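Local coordinates for PHD-type domain-containing protein (Chaetomium thermophilum, PDB 6VHF) that probably serves as the Cfp1 subunit of the H3K4 methyltransferase complex COMPASS, this piece being its zinc-containing, RbBP5-interacting domain, at residues I56-D60 with H138-G142; A47-I52 with D123-A127; M30-L36 with R62-V66; C27-L31 with V149-I153. All coordinates share one frame. Numbering follows the deposited sequence.

Contact 1. Residues I56-D60 with H138-G142; sequences ICGYD and HNGWG. With ZN (zinc ion), chain B.
Residues 56-60 are an irregular loop: Ile56, Tyr59 and Asp60 are extended, but Cys57 (phi/psi -64/-64) and Gly58 (91/-3) turn the chain, the latter with angles that call for glycine. Residues 138-142 form a type II beta turn from His138 to Trp141, with Gly140 at positive phi as N-cap of helix 141-177; the closest CA pair is Tyr59 and His138, 6.7 Å apart. Zinc joins the segments, held by Cys57 SG (chi1 t) at 2.4 Å and His138 ND1 (chi1 m) at 2.2 Å; Cys130 and Cys135 complete the site. Tyr59 (chi1 t) stacks face-to-face on the His138 ring, centroids 3.9 Å apart, planes at 14°, and turns its edge to the face of the Trp141 five-membered ring, centroids 5.3 Å apart, planes at 87°. Trp141 (chi1 p) donates from NE1 to Cys57 O at 3.1 Å. Tyr59 OH is hydrogen-bonded to Asp64. A three-cysteine, one-histidine zinc site has one ligand's imidazole backed by an aromatic cluster and another's backbone fixed by the indole, consistent with a non-canonical monovalent zinc finger.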
# COMPACT_ATOMS: atom_id res chain seq x y z
N ILE A 56 -0.49 23.08 -12.86
CA ILE A 56 -0.35 22.94 -11.41
C ILE A 56 -0.04 21.50 -11.03
O ILE A 56 -0.66 20.56 -11.56
CB ILE A 56 -1.63 23.45 -10.72
CG1 ILE A 56 -1.55 24.95 -10.48
CG2 ILE A 56 -1.91 22.68 -9.42
CD1 ILE A 56 -0.43 25.35 -9.56
N CYS A 57 0.92 21.31 -10.13
CA CYS A 57 1.30 19.98 -9.66
C CYS A 57 0.15 19.30 -8.93
O CYS A 57 -0.39 18.29 -9.39
CB CYS A 57 2.53 20.06 -8.76
SG CYS A 57 2.96 18.43 -8.00
N GLY A 58 -0.27 19.87 -7.80
CA GLY A 58 -1.44 19.40 -7.10
C GLY A 58 -1.18 18.33 -6.05
O GLY A 58 -2.13 17.92 -5.37
N TYR A 59 0.06 17.88 -5.91
CA TYR A 59 0.43 16.90 -4.90
C TYR A 59 -0.01 17.35 -3.51
O TYR A 59 0.29 18.46 -3.08
CB TYR A 59 1.95 16.68 -4.95
CG TYR A 59 2.48 15.58 -4.06
CD1 TYR A 59 2.92 15.87 -2.78
CD2 TYR A 59 2.58 14.28 -4.52
CE1 TYR A 59 3.43 14.89 -1.97
CE2 TYR A 59 3.09 13.28 -3.71
CZ TYR A 59 3.51 13.59 -2.43
OH TYR A 59 4.03 12.61 -1.60
N ASP A 60 -0.73 16.47 -2.83
CA ASP A 60 -1.18 16.70 -1.46
C ASP A 60 -0.13 16.20 -0.47
O ASP A 60 0.44 15.12 -0.64
CB ASP A 60 -2.51 15.98 -1.23
CG ASP A 60 -3.25 16.49 -0.02
OD1 ASP A 60 -2.70 16.38 1.11
OD2 ASP A 60 -4.39 16.98 -0.19
N HIS A 138 7.54 15.91 -7.63
CA HIS A 138 6.31 15.13 -7.63
C HIS A 138 5.88 14.75 -9.04
O HIS A 138 4.71 14.43 -9.26
CB HIS A 138 5.18 15.91 -6.93
CG HIS A 138 5.55 16.47 -5.59
ND1 HIS A 138 5.13 17.71 -5.16
CD2 HIS A 138 6.29 15.95 -4.58
CE1 HIS A 138 5.60 17.94 -3.95
NE2 HIS A 138 6.30 16.89 -3.57
N ASN A 139 6.79 14.82 -9.99
CA ASN A 139 6.50 14.56 -11.40
C ASN A 139 5.72 13.27 -11.58
O ASN A 139 6.19 12.19 -11.20
CB ASN A 139 7.81 14.51 -12.17
CG ASN A 139 7.60 14.36 -13.66
OD1 ASN A 139 6.79 15.07 -14.27
ND2 ASN A 139 8.32 13.41 -14.26
N GLY A 140 4.53 13.38 -12.17
CA GLY A 140 3.70 12.21 -12.46
C GLY A 140 3.22 11.44 -11.24
O GLY A 140 3.11 10.21 -11.29
N TRP A 141 2.90 12.14 -10.15
CA TRP A 141 2.60 11.43 -8.91
C TRP A 141 1.33 10.60 -9.03
O TRP A 141 1.26 9.48 -8.49
CB TRP A 141 2.50 12.41 -7.74
CG TRP A 141 1.48 13.54 -7.88
CD1 TRP A 141 1.71 14.81 -8.35
CD2 TRP A 141 0.09 13.49 -7.52
NE1 TRP A 141 0.56 15.54 -8.30
CE2 TRP A 141 -0.46 14.76 -7.80
CE3 TRP A 141 -0.75 12.51 -6.98
CZ2 TRP A 141 -1.79 15.07 -7.57
CZ3 TRP A 141 -2.07 12.81 -6.75
CH2 TRP A 141 -2.59 14.09 -7.05
N GLY A 142 0.31 11.13 -9.71
CA GLY A 142 -0.96 10.43 -9.81
C GLY A 142 -0.81 9.01 -10.33
O GLY A 142 -1.21 8.05 -9.67
ZN ZN B . 4.92 19.13 -6.77

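Contact 2. Residues A47-I52 with D123-A127; sequences AGIPGI and DPRTA
Van der Waals contacts carry this surface meeting of two loops. Ile49 CD1 (chi1 m, chi2 t) lies 3.5 Å from Arg125 CZ, over a face of the guanidinium, and in apolar contact 4.0 Å from Thr126 CG2. Ile52 CD1 (chi1 m, chi2 t) also meets Thr126 CG2, at 3.5 Å, and Ala47 CB sits 4.0 Å from Arg125 NH1. CA atoms are nearest for Ala47 and Arg125 (8.7 Å) and for Ile52 and Thr126 (9.2 Å). Polar bonds shape each loop internally. Gly48 has positive phi, and Ile52 N to Ile49 O at 2.9 Å closes a type II beta turn from Ile49 to Ile52. Asp123 OD1 accepts from Arg125 N at 3.1 Å and from Arg125 NE at 2.9 Å, while Arg125 NH2 to Asp123 OD2 (2.5 Å) completes a salt bridge that fixes the guanidinium with one face toward Ile49 CD1. The pairing joins a type II turn after helix 4-46 to an Asx turn, headed by Asp123, in the loop between helices 64-77 and 141-177.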
# COMPACT_ATOMS: atom_id res chain seq x y z
N ALA A 47 -11.94 25.73 -10.56
CA ALA A 47 -12.47 26.92 -9.89
C ALA A 47 -11.99 28.22 -10.51
O ALA A 47 -12.49 29.29 -10.14
CB ALA A 47 -12.09 26.89 -8.40
N GLY A 48 -11.03 28.16 -11.43
CA GLY A 48 -10.51 29.38 -12.02
C GLY A 48 -9.86 30.32 -11.02
O GLY A 48 -10.12 31.52 -11.05
N ILE A 49 -9.04 29.78 -10.12
CA ILE A 49 -8.31 30.62 -9.17
C ILE A 49 -7.10 31.20 -9.89
O ILE A 49 -6.40 30.46 -10.60
CB ILE A 49 -7.85 29.83 -7.93
CG1 ILE A 49 -8.98 28.98 -7.33
CG2 ILE A 49 -7.28 30.75 -6.86
CD1 ILE A 49 -8.46 27.93 -6.32
N PRO A 50 -6.82 32.50 -9.72
CA PRO A 50 -5.70 33.12 -10.44
C PRO A 50 -4.40 32.37 -10.22
O PRO A 50 -4.02 32.06 -9.08
CB PRO A 50 -5.64 34.54 -9.86
CG PRO A 50 -7.08 34.83 -9.46
CD PRO A 50 -7.63 33.49 -8.98
N GLY A 51 -3.72 32.05 -11.32
CA GLY A 51 -2.46 31.34 -11.28
C GLY A 51 -2.58 29.83 -11.18
O GLY A 51 -1.60 29.13 -11.48
N ILE A 52 -3.73 29.30 -10.77
CA ILE A 52 -3.88 27.85 -10.62
C ILE A 52 -4.35 27.33 -11.96
O ILE A 52 -5.55 27.29 -12.27
CB ILE A 52 -4.80 27.50 -9.46
CG1 ILE A 52 -4.06 27.85 -8.17
CG2 ILE A 52 -5.15 26.01 -9.44
CD1 ILE A 52 -4.95 28.00 -7.00
N ASP A 123 -6.44 29.25 1.63
CA ASP A 123 -7.49 28.79 0.73
C ASP A 123 -7.76 27.29 0.87
O ASP A 123 -6.92 26.46 0.50
CB ASP A 123 -7.08 29.13 -0.71
CG ASP A 123 -8.26 29.10 -1.67
OD1 ASP A 123 -9.23 28.36 -1.42
OD2 ASP A 123 -8.24 29.87 -2.66
N PRO A 124 -8.94 26.91 1.37
CA PRO A 124 -9.23 25.48 1.56
C PRO A 124 -9.18 24.69 0.28
O PRO A 124 -8.98 23.47 0.33
CB PRO A 124 -10.65 25.48 2.15
CG PRO A 124 -10.94 26.88 2.54
CD PRO A 124 -10.10 27.76 1.67
N ARG A 125 -9.35 25.34 -0.88
CA ARG A 125 -9.33 24.59 -2.13
C ARG A 125 -7.93 24.12 -2.49
O ARG A 125 -7.80 23.20 -3.30
CB ARG A 125 -9.90 25.44 -3.27
CG ARG A 125 -11.36 25.86 -3.08
CD ARG A 125 -11.75 27.03 -4.01
NE ARG A 125 -10.92 28.22 -3.77
CZ ARG A 125 -11.04 29.37 -4.44
NH1 ARG A 125 -11.94 29.51 -5.42
NH2 ARG A 125 -10.24 30.39 -4.14
N THR A 126 -6.89 24.74 -1.92
CA THR A 126 -5.51 24.41 -2.26
C THR A 126 -4.64 24.17 -1.04
O THR A 126 -3.41 24.07 -1.18
CB THR A 126 -4.89 25.54 -3.09
OG1 THR A 126 -4.81 26.72 -2.27
CG2 THR A 126 -5.73 25.83 -4.32
N ALA A 127 -5.21 24.11 0.16
CA ALA A 127 -4.41 23.94 1.37
C ALA A 127 -3.78 22.56 1.39
O ALA A 127 -4.46 21.55 1.17
CB ALA A 127 -5.27 24.14 2.62

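Contact 3. Residues M30-L36 with R62-V66; sequences MLQLIEL and RLDTV
Leu33 (chi1 t, chi2 p) projects from helix 4-46 into the start of helix 64-77, where its CD2 lies 3.5 Å from Arg62 O, its CG 3.9 Å from Leu63 CD2, and its CD2 again 4.2 Å from Val66 CG2. Residues 30-36 are helical throughout, whereas 62-66 pass from a turn into helix, with Thr65 N to Arg62 O at 3.0 Å and Thr65 OG1 to the same Arg62 O at 2.9 Å. The CA atoms come nearest at Met30 and Val66 (6.1 Å) and at Ile34 and Leu63 (6.9 Å), so the segments pass in opposite senses. One turn before Leu33, Met30 (chi1 m, chi2 m) sets SD 3.6 Å from Val66 CG2 and 4.0 Å from Thr65 CG2. Ile34 (chi1 m, chi2 t) brings CG1 to 3.9 Å from Leu63 CD2 and 4.3 Å from Val66 CG2; it also touches Leu145 and Thr146 of helix 141-177, while Leu63 touches Trp141. At the exposed margin Leu36 CD2 lies 3.9 Å from Arg62 NH2. These side chains, three and four residues apart on one helical face, help build a three-helix core in which the start of helix 64-77 runs antiparallel to helix 4-46. Thr65 OG1 bonds within its own segment, Arg62 is salt-bridged to Asp60 and Asp64 bonds Tyr59 OH, so the two segments meet mainly by apolar van der Waals contact.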
# COMPACT_ATOMS: atom_id res chain seq x y z
N MET A 30 -4.86 3.95 0.75
CA MET A 30 -3.95 4.83 0.04
C MET A 30 -4.47 5.13 -1.36
O MET A 30 -4.36 6.26 -1.85
CB MET A 30 -2.55 4.22 -0.01
CG MET A 30 -1.89 4.03 1.37
SD MET A 30 -1.62 5.61 2.25
CE MET A 30 -3.11 5.81 3.23
N LEU A 31 -5.09 4.14 -2.01
CA LEU A 31 -5.68 4.42 -3.32
C LEU A 31 -6.80 5.45 -3.21
O LEU A 31 -6.92 6.32 -4.07
CB LEU A 31 -6.17 3.14 -3.98
CG LEU A 31 -5.00 2.23 -4.39
CD1 LEU A 31 -5.47 0.81 -4.76
CD2 LEU A 31 -4.20 2.85 -5.52
N GLN A 32 -7.60 5.40 -2.14
CA GLN A 32 -8.61 6.44 -1.98
C GLN A 32 -7.98 7.80 -1.75
O GLN A 32 -8.41 8.81 -2.32
CB GLN A 32 -9.56 6.12 -0.83
CG GLN A 32 -10.29 4.79 -0.94
CD GLN A 32 -11.35 4.67 0.12
OE1 GLN A 32 -11.10 4.17 1.21
NE2 GLN A 32 -12.55 5.15 -0.18
N LEU A 33 -6.95 7.85 -0.90
CA LEU A 33 -6.24 9.10 -0.66
C LEU A 33 -5.71 9.68 -1.96
O LEU A 33 -5.87 10.88 -2.23
CB LEU A 33 -5.09 8.85 0.32
CG LEU A 33 -4.17 10.02 0.63
CD1 LEU A 33 -4.95 11.15 1.31
CD2 LEU A 33 -2.99 9.56 1.49
N ILE A 34 -5.09 8.85 -2.80
CA ILE A 34 -4.61 9.31 -4.09
C ILE A 34 -5.76 9.82 -4.94
O ILE A 34 -5.67 10.87 -5.58
CB ILE A 34 -3.85 8.18 -4.80
CG1 ILE A 34 -2.62 7.75 -3.99
CG2 ILE A 34 -3.41 8.62 -6.18
CD1 ILE A 34 -2.00 6.45 -4.51
N GLU A 35 -6.87 9.08 -4.97
CA GLU A 35 -8.05 9.57 -5.67
C GLU A 35 -8.52 10.90 -5.09
O GLU A 35 -8.87 11.82 -5.85
CB GLU A 35 -9.18 8.54 -5.60
CG GLU A 35 -9.94 8.37 -6.90
CD GLU A 35 -10.95 7.22 -6.86
OE1 GLU A 35 -12.18 7.51 -6.91
OE2 GLU A 35 -10.53 6.03 -6.78
N LEU A 36 -8.57 11.04 -3.76
CA LEU A 36 -9.00 12.31 -3.19
C LEU A 36 -8.07 13.45 -3.61
O LEU A 36 -8.53 14.56 -3.90
CB LEU A 36 -9.10 12.20 -1.67
CG LEU A 36 -9.17 13.51 -0.87
CD1 LEU A 36 -10.41 14.31 -1.23
CD2 LEU A 36 -9.13 13.26 0.62
N ARG A 62 -0.46 14.95 2.38
CA ARG A 62 -0.81 13.68 3.00
C ARG A 62 -0.32 12.49 2.18
O ARG A 62 -0.21 11.39 2.72
CB ARG A 62 -2.32 13.59 3.20
CG ARG A 62 -2.87 14.61 4.20
CD ARG A 62 -4.38 14.65 4.13
NE ARG A 62 -4.85 15.20 2.86
CZ ARG A 62 -6.13 15.48 2.62
NH1 ARG A 62 -7.03 15.26 3.57
NH2 ARG A 62 -6.50 15.99 1.45
N LEU A 63 -0.04 12.69 0.89
CA LEU A 63 0.44 11.60 0.05
C LEU A 63 1.81 11.09 0.48
O LEU A 63 2.26 10.06 -0.03
CB LEU A 63 0.49 12.02 -1.42
CG LEU A 63 -0.89 12.32 -2.05
CD1 LEU A 63 -0.76 12.99 -3.41
CD2 LEU A 63 -1.74 11.07 -2.17
N ASP A 64 2.48 11.77 1.42
CA ASP A 64 3.72 11.23 1.95
C ASP A 64 3.48 9.97 2.77
O ASP A 64 4.36 9.10 2.84
CB ASP A 64 4.43 12.28 2.79
CG ASP A 64 4.84 13.48 1.97
OD1 ASP A 64 4.71 13.43 0.73
OD2 ASP A 64 5.29 14.47 2.57
N THR A 65 2.28 9.84 3.37
CA THR A 65 1.87 8.59 3.99
C THR A 65 2.04 7.41 3.04
O THR A 65 2.45 6.32 3.46
CB THR A 65 0.41 8.69 4.43
OG1 THR A 65 0.23 9.91 5.15
CG2 THR A 65 0.03 7.54 5.33
N VAL A 66 1.74 7.61 1.75
CA VAL A 66 1.89 6.54 0.78
C VAL A 66 3.33 6.05 0.75
O VAL A 66 3.58 4.85 0.60
CB VAL A 66 1.41 7.00 -0.61
CG1 VAL A 66 1.75 5.98 -1.67
CG2 VAL A 66 -0.07 7.27 -0.58

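Contact 4. Residues C27-L31 with V149-I153; sequences CRQML and VRHDI
Val149 (chi1 t) opens the second segment and is buried, its CG1 making the closest approach of the contact, 3.1 Å to Cys27 O; the same CG1 lies 3.8 Å from Cys27 CB, 3.6 Å from Leu31 CG and 4.2 Å from Met30 CB. The CA atoms of Cys27 and Val149, 6.0 Å apart, are the nearest across the contact. Both segments are helical, their axes approaching to 9.4 Å with N-to-C directions 161° apart (signed crossing angle -161°), a nearly antiparallel pair. Arg150 points its CA-to-CB bond away, yet its CG still meets Leu31 CD1 at 4.1 Å. Asp152 (chi1 m) faces helix 4-46 with CB 4.1 Å from Cys27 SG, and its carboxylate is hydrogen-bonded through OD2 to His70 of helix 64-77. Ile153 (chi1 m, chi2 t), one turn on from Val149, places CG1 3.5 Å from Cys27 CB and CD1 3.9 Å from Leu31 CD1; its CG2 is 4.0 Å from Arg28 NH2, over a face of that guanidinium. Cys27 (chi1 m) and Leu31 (chi1 m, chi2 t), four residues apart, thus interleave with Val149 and Ile153, also four apart. This is an antiparallel packing of the two long helices 4-46 and 141-177, distant in sequence, against which helix 64-77 packs as a third: Val66 touches both Met30 and Val149, and Ser73 touches Cys27 and Asp152.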
# COMPACT_ATOMS: atom_id res chain seq x y z
N CYS A 27 -3.49 -0.36 1.92
CA CYS A 27 -3.16 -0.00 0.54
C CYS A 27 -4.39 0.49 -0.22
O CYS A 27 -4.31 1.43 -1.02
CB CYS A 27 -2.54 -1.20 -0.17
SG CYS A 27 -0.78 -1.50 0.19
N ARG A 28 -5.54 -0.16 -0.00
CA ARG A 28 -6.75 0.29 -0.67
C ARG A 28 -7.12 1.70 -0.25
O ARG A 28 -7.59 2.49 -1.06
CB ARG A 28 -7.91 -0.68 -0.40
CG ARG A 28 -7.63 -2.11 -0.84
CD ARG A 28 -8.89 -2.97 -1.03
NE ARG A 28 -8.49 -4.36 -1.30
CZ ARG A 28 -8.24 -4.85 -2.52
NH1 ARG A 28 -8.36 -4.05 -3.57
NH2 ARG A 28 -7.86 -6.12 -2.69
N GLN A 29 -6.88 2.04 1.02
CA GLN A 29 -7.12 3.38 1.52
C GLN A 29 -6.11 4.38 0.99
O GLN A 29 -6.45 5.55 0.80
CB GLN A 29 -7.08 3.40 3.04
CG GLN A 29 -8.27 2.73 3.67
CD GLN A 29 -8.13 2.60 5.16
OE1 GLN A 29 -8.41 1.56 5.73
NE2 GLN A 29 -7.67 3.68 5.80
N MET A 30 -4.86 3.95 0.75
CA MET A 30 -3.95 4.83 0.04
C MET A 30 -4.47 5.13 -1.36
O MET A 30 -4.36 6.26 -1.85
CB MET A 30 -2.55 4.22 -0.01
CG MET A 30 -1.89 4.03 1.37
SD MET A 30 -1.62 5.61 2.25
CE MET A 30 -3.11 5.81 3.23
N LEU A 31 -5.09 4.14 -2.01
CA LEU A 31 -5.68 4.42 -3.32
C LEU A 31 -6.80 5.45 -3.21
O LEU A 31 -6.92 6.32 -4.07
CB LEU A 31 -6.17 3.14 -3.98
CG LEU A 31 -5.00 2.23 -4.39
CD1 LEU A 31 -5.47 0.81 -4.76
CD2 LEU A 31 -4.20 2.85 -5.52
N VAL A 149 1.05 1.41 -5.41
CA VAL A 149 0.15 0.85 -4.40
C VAL A 149 -0.58 -0.37 -4.96
O VAL A 149 -0.64 -1.42 -4.32
CB VAL A 149 -0.82 1.92 -3.88
CG1 VAL A 149 -1.80 1.31 -2.91
CG2 VAL A 149 -0.03 3.03 -3.19
N ARG A 150 -1.12 -0.25 -6.18
CA ARG A 150 -1.70 -1.44 -6.82
C ARG A 150 -0.67 -2.56 -6.92
O ARG A 150 -1.03 -3.74 -6.82
CB ARG A 150 -2.25 -1.09 -8.20
CG ARG A 150 -3.57 -0.35 -8.15
CD ARG A 150 -4.11 -0.04 -9.53
NE ARG A 150 -4.34 -1.24 -10.33
CZ ARG A 150 -5.46 -1.97 -10.26
NH1 ARG A 150 -6.43 -1.60 -9.43
NH2 ARG A 150 -5.60 -3.05 -11.02
N HIS A 151 0.60 -2.22 -7.15
CA HIS A 151 1.61 -3.27 -7.26
C HIS A 151 1.82 -3.95 -5.91
O HIS A 151 1.96 -5.17 -5.84
CB HIS A 151 2.92 -2.70 -7.80
CG HIS A 151 4.00 -3.73 -7.95
ND1 HIS A 151 3.95 -4.73 -8.91
CD2 HIS A 151 5.15 -3.94 -7.25
CE1 HIS A 151 5.03 -5.50 -8.80
NE2 HIS A 151 5.77 -5.04 -7.80
N ASP A 152 1.81 -3.16 -4.83
CA ASP A 152 2.00 -3.71 -3.50
C ASP A 152 0.85 -4.64 -3.11
O ASP A 152 1.07 -5.67 -2.45
CB ASP A 152 2.16 -2.58 -2.48
CG ASP A 152 3.48 -1.81 -2.65
OD1 ASP A 152 4.40 -2.31 -3.35
OD2 ASP A 152 3.61 -0.71 -2.07
N ILE A 153 -0.37 -4.32 -3.55
CA ILE A 153 -1.48 -5.22 -3.27
C ILE A 153 -1.22 -6.58 -3.90
O ILE A 153 -1.38 -7.61 -3.25
CB ILE A 153 -2.81 -4.60 -3.73
CG1 ILE A 153 -3.05 -3.31 -2.95
CG2 ILE A 153 -3.96 -5.55 -3.48
CD1 ILE A 153 -4.40 -2.66 -3.23

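In the fold
The four contacts run from the middle of a mainly helical domain to one end. Contact 4 lies near the chain centre, and contact 3, with its centre 9 Å away, shares Met30 and Leu31 with it; Val66 CG1 to Val149 CG2 at 3.8 Å makes their apolar interiors continuous. Contact 1, the zinc site, is centred 12 Å from contact 3, which it meets through Tyr59 OH and Asp64 OD1 (2.6 Å, probably hydrogen-bonded) and Trp141 CZ3 packed 3.6 Å from Leu63 CD1. Leu63's side chain is about 9 Å from the zinc. Contact 2, centred 15 Å beyond contact 1, touches it where Ile56 CG1 nears Gly51 O (4.3 Å); Thr126's side chain is about 12 Å from the metal.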